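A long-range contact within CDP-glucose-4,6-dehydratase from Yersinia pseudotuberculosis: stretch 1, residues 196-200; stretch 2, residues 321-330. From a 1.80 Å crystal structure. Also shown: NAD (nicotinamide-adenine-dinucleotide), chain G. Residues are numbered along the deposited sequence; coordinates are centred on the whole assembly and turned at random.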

ATOM      1  N   VAL C 196       4.523  19.736 -20.447  1.00 22.65           N
ATOM      2  CA  VAL C 196       4.732  21.172 -20.476  1.00 25.49           C
ATOM      3  C   VAL C 196       4.684  21.712 -21.898  1.00 21.50           C
ATOM      4  O   VAL C 196       5.326  21.170 -22.803  1.00 20.43           O
ATOM      5  CB  VAL C 196       6.088  21.524 -19.837  1.00 26.29           C
ATOM      6  CG1 VAL C 196       6.296  23.011 -19.856  1.00 30.76           C
ATOM      7  CG2 VAL C 196       6.134  21.001 -18.410  1.00 29.11           C
ATOM      8  N   ILE C 197       3.907  22.772 -22.097  1.00 20.50           N
ATOM      9  CA  ILE C 197       3.788  23.388 -23.409  1.00 21.20           C
ATOM     10  C   ILE C 197       3.967  24.901 -23.309  1.00 21.06           C
ATOM     11  O   ILE C 197       3.790  25.497 -22.246  1.00 19.95           O
ATOM     12  CB  ILE C 197       2.418  23.077 -24.064  1.00 22.02           C
ATOM     13  CG1 ILE C 197       1.281  23.474 -23.117  1.00 23.27           C
ATOM     14  CG2 ILE C 197       2.348  21.593 -24.440  1.00 22.89           C
ATOM     15  CD1 ILE C 197      -0.111  23.311 -23.714  1.00 24.79           C
ATOM     16  N   GLY C 198       4.335  25.517 -24.425  1.00 19.24           N
ATOM     17  CA  GLY C 198       4.536  26.949 -24.435  1.00 22.21           C
ATOM     18  C   GLY C 198       5.242  27.417 -25.692  1.00 22.25           C
ATOM     19  O   GLY C 198       5.698  26.614 -26.505  1.00 21.55           O
ATOM     20  N   GLY C 199       5.324  28.728 -25.866  1.00 21.90           N
ATOM     21  CA  GLY C 199       6.012  29.235 -27.033  1.00 21.26           C
ATOM     22  C   GLY C 199       7.488  28.919 -26.866  1.00 21.68           C
ATOM     23  O   GLY C 199       8.001  28.916 -25.742  1.00 21.13           O
ATOM     24  N   GLY C 200       8.171  28.625 -27.965  1.00 22.49           N
ATOM     25  CA  GLY C 200       9.593  28.347 -27.870  1.00 23.24           C
ATOM     26  C   GLY C 200      10.053  26.907 -27.720  1.00 23.55           C
ATOM     27  O   GLY C 200      11.244  26.672 -27.512  1.00 23.51           O
TER
HETATM   28  PA  NAD G 360      15.076  20.325 -23.489  1.00 19.30           P
HETATM   29  O1A NAD G 360      15.613  19.243 -24.343  1.00 17.42           O
HETATM   30  O2A NAD G 360      14.555  21.536 -24.177  1.00 16.65           O
HETATM   31  O5B NAD G 360      16.180  20.804 -22.422  1.00 17.95           O
HETATM   32  C5B NAD G 360      17.142  19.839 -21.931  1.00 20.21           C
HETATM   33  C4B NAD G 360      18.407  20.537 -21.429  1.00 18.90           C
HETATM   34  O4B NAD G 360      19.233  19.425 -21.014  1.00 19.17           O
HETATM   35  C3B NAD G 360      19.177  21.242 -22.536  1.00 17.88           C
HETATM   36  O3B NAD G 360      19.497  22.562 -22.054  1.00 15.33           O
HETATM   37  C2B NAD G 360      20.378  20.335 -22.736  1.00 17.82           C
HETATM   38  O2B NAD G 360      21.542  21.027 -23.268  1.00 18.41           O
HETATM   39  C1B NAD G 360      20.553  19.754 -21.357  1.00 18.30           C
HETATM   40  N9A NAD G 360      21.354  18.540 -21.360  1.00 19.67           N
HETATM   41  C8A NAD G 360      21.008  17.304 -21.839  1.00 19.70           C
HETATM   42  N7A NAD G 360      21.971  16.395 -21.707  1.00 19.19           N
HETATM   43  C5A NAD G 360      23.003  17.091 -21.108  1.00 20.48           C
HETATM   44  C6A NAD G 360      24.298  16.689 -20.712  1.00 19.75           C
HETATM   45  N6A NAD G 360      24.814  15.485 -20.843  1.00 21.75           N
HETATM   46  N1A NAD G 360      25.103  17.635 -20.134  1.00 21.22           N
HETATM   47  C2A NAD G 360      24.596  18.902 -19.985  1.00 19.89           C
HETATM   48  N3A NAD G 360      23.417  19.386 -20.313  1.00 20.28           N
HETATM   49  C4A NAD G 360      22.647  18.418 -20.882  1.00 19.51           C
HETATM   50  O3  NAD G 360      13.981  19.713 -22.561  1.00 18.33           O
HETATM   51  PN  NAD G 360      13.013  20.406 -21.438  1.00 24.80           P
HETATM   52  O1N NAD G 360      11.657  20.210 -21.958  1.00 20.03           O
HETATM   53  O2N NAD G 360      13.397  21.835 -21.311  1.00 20.63           O
HETATM   54  O5D NAD G 360      13.251  19.498 -20.164  1.00 22.27           O
HETATM   55  C5D NAD G 360      13.814  20.131 -19.010  1.00 19.96           C
HETATM   56  C4D NAD G 360      13.894  19.141 -17.864  1.00 20.25           C
HETATM   57  O4D NAD G 360      12.498  18.831 -17.538  1.00 18.53           O
HETATM   58  C3D NAD G 360      14.538  17.776 -18.111  1.00 19.84           C
HETATM   59  O3D NAD G 360      15.100  17.313 -16.867  1.00 18.57           O
HETATM   60  C2D NAD G 360      13.343  16.928 -18.525  1.00 18.41           C
HETATM   61  O2D NAD G 360      13.629  15.531 -18.338  1.00 14.64           O
HETATM   62  C1D NAD G 360      12.289  17.438 -17.579  1.00 20.09           C
HETATM   63  N1N NAD G 360      10.940  17.129 -18.037  1.00 19.94           N
HETATM   64  C2N NAD G 360      10.313  17.829 -19.082  1.00 19.79           C
HETATM   65  C3N NAD G 360       8.895  17.540 -19.464  1.00 21.71           C
HETATM   66  C7N NAD G 360       8.295  18.358 -20.533  1.00 22.33           C
HETATM   67  O7N NAD G 360       7.112  18.119 -20.820  1.00 21.74           O
HETATM   68  N7N NAD G 360       8.961  19.329 -21.192  1.00 21.40           N
HETATM   69  C4N NAD G 360       8.191  16.373 -18.808  1.00 21.57           C
HETATM   70  C5N NAD G 360       9.011  15.721 -17.741  1.00 21.82           C
HETATM   71  C6N NAD G 360      10.234  16.065 -17.396  1.00 20.82           C
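Stretch 2 321-330: NLNTTLEYIV

Stretch 2 is helical from Leu322 to Val330, with phi/psi values near -60/-45 and backbone i to i+4 hydrogen bonds, among them Ile329 N to Thr325 O at 3.0 Å. Asn321 sits at the N-cap: its OD1 accepts from Thr324 N at 2.7 Å, with an N-H...acceptor angle of 173°. The helix runs past stretch 1 so that its earlier residues meet Ile197 and Ile329, a later residue, meets Gly198 and Gly199; the two stretches advance in the same general sense, since the pairing moves from Leu322 with Ile197 to Ile329 with Gly198 and Gly199. No hydrogen bond joins them; the contact is one of packing and buries 214 Å² in all, counting both sides.

Val196, in the strand, does not touch the helix. Its backbone faces the cofactor instead, Val196 N donating to NAD O7N at 3.1 Å with an angle of 167°.

Ile197, also extended (-131/158), points its CA-to-CB bond toward the helix. With chi1 at p and chi2 at t, its CD1 reaches 4.0 Å from Leu322 CD1, 4.0 Å from Thr325 CG2 and 4.5 Å from Leu326 CD2. One methyl thus meets residues from successive turns, and 65 Å² of Ile197 is covered.

At Gly198 the partner changes to Ile329. The CA-to-CB bond of Ile329 points sideways, but its m, m rotamer brings the end of the side chain nearer, and Ile329 CD1 lies only 3.1 Å from Gly198 CA, a tight approach for two carbons. The same methyl is 4.2 Å from Ile197 C and 3.7 Å from Gly199 N, so it rests against main chain.

Gly199 marks the closest backbone register, its CA lying 5.0 Å from Ile329 CA. Gly199 N is buried by the contact and has no hydrogen-bond partner in the model. Gly200, at 93/6, makes no contact with the helix; a CB there would jam against the preceding carbonyl oxygen.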

ATOM      1  N   ASN C 321      -6.047  28.334 -17.429  1.00 27.45           N
ATOM      2  CA  ASN C 321      -6.737  27.139 -17.887  1.00 29.19           C
ATOM      3  C   ASN C 321      -6.076  26.831 -19.224  1.00 28.08           C
ATOM      4  O   ASN C 321      -5.246  27.612 -19.695  1.00 26.85           O
ATOM      5  CB  ASN C 321      -8.236  27.401 -18.071  1.00 35.59           C
ATOM      6  CG  ASN C 321      -8.518  28.554 -19.010  1.00 41.87           C
ATOM      7  OD1 ASN C 321      -8.089  28.552 -20.161  1.00 46.36           O
ATOM      8  ND2 ASN C 321      -9.250  29.546 -18.520  1.00 47.82           N
ATOM      9  N   LEU C 322      -6.432  25.715 -19.847  1.00 26.72           N
ATOM     10  CA  LEU C 322      -5.802  25.360 -21.110  1.00 29.63           C
ATOM     11  C   LEU C 322      -6.067  26.378 -22.217  1.00 29.62           C
ATOM     12  O   LEU C 322      -5.140  26.783 -22.919  1.00 28.39           O
ATOM     13  CB  LEU C 322      -6.240  23.966 -21.564  1.00 29.02           C
ATOM     14  CG  LEU C 322      -5.387  23.398 -22.706  1.00 30.54           C
ATOM     15  CD1 LEU C 322      -3.911  23.466 -22.325  1.00 27.94           C
ATOM     16  CD2 LEU C 322      -5.800  21.967 -23.008  1.00 31.00           C
ATOM     17  N   ASN C 323      -7.323  26.798 -22.368  1.00 33.01           N
ATOM     18  CA  ASN C 323      -7.681  27.768 -23.401  1.00 36.98           C
ATOM     19  C   ASN C 323      -6.791  29.002 -23.342  1.00 31.10           C
ATOM     20  O   ASN C 323      -6.256  29.437 -24.358  1.00 28.42           O
ATOM     21  CB  ASN C 323      -9.145  28.196 -23.263  1.00 49.47           C
ATOM     22  CG  ASN C 323     -10.112  27.050 -23.475  1.00 62.86           C
ATOM     23  OD1 ASN C 323     -11.315  27.260 -23.625  1.00 70.74           O
ATOM     24  ND2 ASN C 323      -9.593  25.828 -23.479  1.00 71.14           N
ATOM     25  N   THR C 324      -6.647  29.571 -22.150  1.00 25.96           N
ATOM     26  CA  THR C 324      -5.809  30.744 -21.967  1.00 26.61           C
ATOM     27  C   THR C 324      -4.394  30.418 -22.439  1.00 24.60           C
ATOM     28  O   THR C 324      -3.782  31.178 -23.198  1.00 23.50           O
ATOM     29  CB  THR C 324      -5.757  31.154 -20.486  1.00 27.66           C
ATOM     30  OG1 THR C 324      -7.070  31.519 -20.045  1.00 29.63           O
ATOM     31  CG2 THR C 324      -4.805  32.322 -20.281  1.00 29.56           C
ATOM     32  N   THR C 325      -3.887  29.276 -21.992  1.00 21.75           N
ATOM     33  CA  THR C 325      -2.543  28.826 -22.353  1.00 22.60           C
ATOM     34  C   THR C 325      -2.366  28.668 -23.863  1.00 21.89           C
ATOM     35  O   THR C 325      -1.372  29.134 -24.427  1.00 22.98           O
ATOM     36  CB  THR C 325      -2.216  27.494 -21.632  1.00 23.05           C
ATOM     37  OG1 THR C 325      -2.063  27.757 -20.229  1.00 23.30           O
ATOM     38  CG2 THR C 325      -0.933  26.859 -22.183  1.00 22.46           C
ATOM     39  N   LEU C 326      -3.327  28.028 -24.523  1.00 22.91           N
ATOM     40  CA  LEU C 326      -3.248  27.837 -25.971  1.00 22.41           C
ATOM     41  C   LEU C 326      -3.258  29.181 -26.702  1.00 22.77           C
ATOM     42  O   LEU C 326      -2.618  29.341 -27.741  1.00 23.03           O
ATOM     43  CB  LEU C 326      -4.416  26.969 -26.464  1.00 24.06           C
ATOM     44  CG  LEU C 326      -4.391  25.490 -26.063  1.00 25.69           C
ATOM     45  CD1 LEU C 326      -5.657  24.791 -26.545  1.00 25.22           C
ATOM     46  CD2 LEU C 326      -3.153  24.825 -26.665  1.00 26.92           C
ATOM     47  N   GLU C 327      -3.995  30.143 -26.159  1.00 26.07           N
ATOM     48  CA  GLU C 327      -4.060  31.466 -26.761  1.00 31.38           C
ATOM     49  C   GLU C 327      -2.668  32.095 -26.717  1.00 28.92           C
ATOM     50  O   GLU C 327      -2.214  32.672 -27.700  1.00 26.80           O
ATOM     51  CB  GLU C 327      -5.078  32.330 -26.016  1.00 37.25           C
ATOM     52  CG  GLU C 327      -5.092  33.788 -26.429  1.00 49.79           C
ATOM     53  CD  GLU C 327      -6.355  34.496 -25.989  1.00 54.49           C
ATOM     54  OE1 GLU C 327      -7.328  34.506 -26.767  1.00 56.93           O
ATOM     55  OE2 GLU C 327      -6.381  35.027 -24.860  1.00 56.53           O
ATOM     56  N   TYR C 328      -1.993  31.977 -25.579  1.00 25.71           N
ATOM     57  CA  TYR C 328      -0.643  32.517 -25.450  1.00 28.22           C
ATOM     58  C   TYR C 328       0.343  31.801 -26.386  1.00 28.10           C
ATOM     59  O   TYR C 328       1.246  32.446 -26.931  1.00 28.71           O
ATOM     60  CB  TYR C 328      -0.134  32.394 -24.006  1.00 28.93           C
ATOM     61  CG  TYR C 328      -0.596  33.484 -23.053  1.00 30.91           C
ATOM     62  CD1 TYR C 328      -1.698  33.297 -22.217  1.00 29.83           C
ATOM     63  CD2 TYR C 328       0.093  34.696 -22.970  1.00 30.90           C
ATOM     64  CE1 TYR C 328      -2.099  34.290 -21.316  1.00 30.56           C
ATOM     65  CE2 TYR C 328      -0.300  35.696 -22.074  1.00 32.27           C
ATOM     66  CZ  TYR C 328      -1.395  35.485 -21.251  1.00 31.95           C
ATOM     67  OH  TYR C 328      -1.780  36.471 -20.367  1.00 33.81           O
ATOM     68  N   ILE C 329       0.167  30.486 -26.572  1.00 26.66           N
ATOM     69  CA  ILE C 329       1.043  29.672 -27.425  1.00 27.76           C
ATOM     70  C   ILE C 329       0.998  30.168 -28.860  1.00 28.90           C
ATOM     71  O   ILE C 329       2.031  30.436 -29.474  1.00 25.43           O
ATOM     72  CB  ILE C 329       0.631  28.169 -27.442  1.00 27.25           C
ATOM     73  CG1 ILE C 329       0.550  27.617 -26.018  1.00 31.01           C
ATOM     74  CG2 ILE C 329       1.616  27.365 -28.281  1.00 27.99           C
ATOM     75  CD1 ILE C 329       1.741  27.918 -25.184  1.00 31.59           C
ATOM     76  N   VAL C 330      -0.211  30.276 -29.396  1.00 26.12           N
ATOM     77  CA  VAL C 330      -0.389  30.734 -30.764  1.00 24.99           C
ATOM     78  C   VAL C 330       0.164  32.148 -30.902  1.00 29.09           C
ATOM     79  O   VAL C 330       0.832  32.473 -31.884  1.00 30.32           O
ATOM     80  CB  VAL C 330      -1.884  30.707 -31.168  1.00 28.94           C
ATOM     81  CG1 VAL C 330      -2.073  31.364 -32.531  1.00 26.08           C
ATOM     82  CG2 VAL C 330      -2.378  29.271 -31.205  1.00 22.85           C
TER